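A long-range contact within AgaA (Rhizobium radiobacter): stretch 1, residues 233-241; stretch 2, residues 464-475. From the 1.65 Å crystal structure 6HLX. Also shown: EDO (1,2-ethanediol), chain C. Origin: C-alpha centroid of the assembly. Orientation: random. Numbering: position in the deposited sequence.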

# COMPACT_ATOMS: atom_id res chain seq x y z
N LEU A 233 19.43 3.61 -10.95
CA LEU A 233 18.49 3.76 -9.85
C LEU A 233 17.22 4.45 -10.41
O LEU A 233 17.34 5.43 -11.15
N LEU A 234 16.02 3.94 -10.05
CA LEU A 234 14.73 4.51 -10.46
C LEU A 234 14.13 5.11 -9.20
O LEU A 234 13.76 4.36 -8.28
N ARG A 235 14.08 6.45 -9.12
CA ARG A 235 13.68 7.18 -7.91
C ARG A 235 12.18 7.46 -7.73
O ARG A 235 11.40 7.54 -8.68
N ASN A 236 11.80 7.65 -6.45
CA ASN A 236 10.46 8.00 -6.02
C ASN A 236 10.61 8.51 -4.59
O ASN A 236 11.52 8.06 -3.89
N THR A 237 9.73 9.44 -4.17
CA THR A 237 9.66 9.99 -2.80
C THR A 237 8.20 10.01 -2.31
O THR A 237 7.76 11.00 -1.70
N GLY A 238 7.49 8.90 -2.51
CA GLY A 238 6.08 8.76 -2.19
C GLY A 238 5.69 8.37 -0.77
O GLY A 238 4.76 8.98 -0.23
N PRO A 239 6.31 7.33 -0.17
CA PRO A 239 5.84 6.89 1.16
C PRO A 239 6.28 7.77 2.31
O PRO A 239 7.23 8.55 2.19
N PHE A 240 5.60 7.59 3.43
CA PHE A 240 5.95 8.29 4.67
C PHE A 240 6.21 7.24 5.77
O PHE A 240 5.76 6.08 5.66
N MET A 241 6.91 7.66 6.82
CA MET A 241 7.16 6.87 8.04
C MET A 241 6.40 7.55 9.16
O MET A 241 6.43 8.77 9.29
N GLY A 464 11.74 -0.01 -19.72
CA GLY A 464 10.30 -0.17 -19.63
C GLY A 464 9.76 -0.51 -18.26
O GLY A 464 8.57 -0.78 -18.15
N PHE A 465 10.62 -0.57 -17.22
CA PHE A 465 10.11 -0.77 -15.85
C PHE A 465 10.01 0.64 -15.27
O PHE A 465 10.95 1.43 -15.39
N THR A 466 8.88 0.94 -14.62
CA THR A 466 8.60 2.27 -14.09
C THR A 466 8.36 2.23 -12.60
O THR A 466 7.50 1.48 -12.13
N ASN A 467 9.08 3.08 -11.88
CA ASN A 467 8.83 3.29 -10.44
C ASN A 467 7.68 4.32 -10.47
O ASN A 467 7.90 5.50 -10.78
N MET A 468 6.44 3.84 -10.29
CA MET A 468 5.22 4.63 -10.51
C MET A 468 5.11 5.81 -9.54
O MET A 468 5.70 5.80 -8.45
N PRO A 469 4.50 6.92 -10.01
CA PRO A 469 4.66 8.20 -9.31
C PRO A 469 3.99 8.34 -7.95
O PRO A 469 2.87 7.87 -7.76
N GLY A 470 4.68 9.04 -7.04
CA GLY A 470 4.20 9.39 -5.71
C GLY A 470 3.65 8.19 -4.97
O GLY A 470 4.34 7.18 -4.84
N PHE A 471 2.36 8.25 -4.57
CA PHE A 471 1.69 7.17 -3.83
C PHE A 471 1.52 5.86 -4.61
O PHE A 471 1.10 4.86 -4.02
N LEU A 472 1.81 5.85 -5.92
CA LEU A 472 1.64 4.63 -6.72
C LEU A 472 2.87 3.74 -6.72
O LEU A 472 2.86 2.69 -7.38
N THR A 473 3.94 4.12 -5.98
CA THR A 473 5.19 3.33 -6.04
C THR A 473 5.00 1.84 -5.70
O THR A 473 5.62 1.00 -6.35
N PHE A 474 4.14 1.51 -4.72
CA PHE A 474 3.95 0.09 -4.36
C PHE A 474 3.22 -0.74 -5.44
O PHE A 474 3.15 -1.97 -5.32
N GLN A 475 2.65 -0.05 -6.46
CA GLN A 475 1.97 -0.72 -7.59
C GLN A 475 2.87 -0.81 -8.81
O GLN A 475 2.39 -1.20 -9.89

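Two asparagines, one from each stretch, reach across this contact, each giving its side-chain amide to a backbone carbonyl of the other stretch, over 230 residues apart in sequence. Asn 467 (chi1 t) points toward stretch 1 and donates from ND2 to Leu 234 O (2.9 Å). Asn 236, also t and buried, donates from ND2 to Gly 470 O (3.1 Å), while its OD1 accepts from Gly 238 N (2.8 Å), which fixes the amide's orientation. Asn 467 is held likewise: its OD1 accepts from Thr 473 OG1 (2.7 Å). Water 1 joins the backbones, donating to Arg 235 O and Asn 467 O (its oxygen 2.8 Å from each).

Gly 238 lies close to Gly 470, its CA 3.5 Å from Gly 470 O in a CA-H...O contact; a CB here would clash with that oxygen. Leu 234 (m, t) points toward stretch 2 and sets CD1 4.0 Å from CD2 at the ring edge of Phe 465 (t). Thr 473 (t) points toward stretch 1, with CG2 3.9 Å from Pro 239 CG, which also lies 4.1 Å from Phe 474 CE1. Phe 471 (m) starts away, but its ring returns, bringing CZ 4.2 Å from CE2 at the ring edge of Phe 240 (p). An ethanediol O1 makes a weak hydrogen bond to Thr 237 O (3.1 Å).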

# COMPACT_ATOMS: atom_id res chain seq x y z
CB LEU A 233 19.16 4.64 -8.78
CG LEU A 233 18.44 4.71 -7.46
CD1 LEU A 233 18.60 3.40 -6.67
CD2 LEU A 233 18.97 5.87 -6.65
CB LEU A 234 13.80 3.45 -11.06
CG LEU A 234 14.36 2.64 -12.26
CD1 LEU A 234 13.36 1.60 -12.71
CD2 LEU A 234 14.75 3.54 -13.42
CB ARG A 235 14.45 8.50 -7.80
CG ARG A 235 15.96 8.31 -7.58
CD ARG A 235 16.55 9.27 -6.54
NE ARG A 235 18.01 9.40 -6.66
CZ ARG A 235 18.88 9.25 -5.66
NH1 ARG A 235 18.47 8.95 -4.44
NH2 ARG A 235 20.19 9.37 -5.89
CB ASN A 236 9.51 6.77 -6.07
CG ASN A 236 8.15 6.95 -5.40
OD1 ASN A 236 7.99 6.77 -4.19
ND2 ASN A 236 7.12 7.26 -6.17
CB THR A 237 10.21 11.41 -2.74
OG1 THR A 237 9.47 12.20 -3.67
CG2 THR A 237 11.68 11.47 -2.97
CB PRO A 239 6.41 5.46 1.31
CG PRO A 239 6.99 5.09 -0.09
CD PRO A 239 7.38 6.44 -0.67
CB PHE A 240 4.82 9.27 5.10
CG PHE A 240 3.42 8.69 5.03
CD1 PHE A 240 2.97 7.77 5.99
CD2 PHE A 240 2.55 9.07 4.02
CE1 PHE A 240 1.69 7.21 5.90
CE2 PHE A 240 1.25 8.52 3.95
CZ PHE A 240 0.83 7.59 4.88
CB MET A 241 8.66 6.81 8.42
CG MET A 241 9.53 6.09 7.39
SD MET A 241 9.04 4.39 7.08
CE MET A 241 9.40 3.65 8.65
CB PHE A 465 11.01 -1.67 -14.98
CG PHE A 465 10.33 -2.00 -13.65
CD1 PHE A 465 9.36 -3.00 -13.57
CD2 PHE A 465 10.61 -1.25 -12.51
CE1 PHE A 465 8.70 -3.26 -12.36
CE2 PHE A 465 9.95 -1.51 -11.30
CZ PHE A 465 8.99 -2.51 -11.23
CB THR A 466 7.34 2.87 -14.78
OG1 THR A 466 7.54 2.89 -16.19
CG2 THR A 466 7.03 4.30 -14.31
CB ASN A 467 10.08 3.86 -9.74
CG ASN A 467 9.88 3.93 -8.24
OD1 ASN A 467 8.77 3.77 -7.73
ND2 ASN A 467 10.97 4.15 -7.51
CB MET A 468 3.98 3.74 -10.58
CG MET A 468 3.95 2.99 -11.95
SD MET A 468 2.74 1.64 -12.04
CE MET A 468 1.22 2.51 -11.64
CB PRO A 469 4.15 9.24 -10.31
CG PRO A 469 3.25 8.49 -11.23
CD PRO A 469 3.89 7.12 -11.35
CB PHE A 471 0.30 7.66 -3.34
CG PHE A 471 0.27 8.51 -2.10
CD1 PHE A 471 1.42 8.69 -1.32
CD2 PHE A 471 -0.90 9.16 -1.72
CE1 PHE A 471 1.37 9.45 -0.14
CE2 PHE A 471 -0.94 9.94 -0.55
CZ PHE A 471 0.19 10.07 0.24
CB LEU A 472 1.26 4.97 -8.17
CG LEU A 472 -0.09 5.64 -8.33
CD1 LEU A 472 -0.31 6.05 -9.73
CD2 LEU A 472 -1.21 4.71 -7.88
CB THR A 473 6.32 3.97 -5.23
OG1 THR A 473 7.53 3.19 -5.39
CG2 THR A 473 5.99 4.11 -3.73
CB PHE A 474 3.25 -0.06 -3.00
CG PHE A 474 4.00 0.44 -1.78
CD1 PHE A 474 5.38 0.69 -1.84
CD2 PHE A 474 3.35 0.59 -0.56
CE1 PHE A 474 6.08 1.11 -0.69
CE2 PHE A 474 4.05 1.04 0.58
CZ PHE A 474 5.40 1.29 0.50
CB GLN A 475 0.67 0.02 -7.95
CG GLN A 475 -0.34 0.00 -6.80
CD GLN A 475 -1.70 0.46 -7.27
OE1 GLN A 475 -1.96 0.50 -8.46
NE2 GLN A 475 -2.56 0.82 -6.33
C1 EDO C . 5.49 14.61 -0.83
O1 EDO C . 6.05 13.54 -1.56
C2 EDO C . 5.17 15.76 -1.80
O2 EDO C . 4.68 16.85 -1.06
O HOH W 1 8.66 7.70 -9.16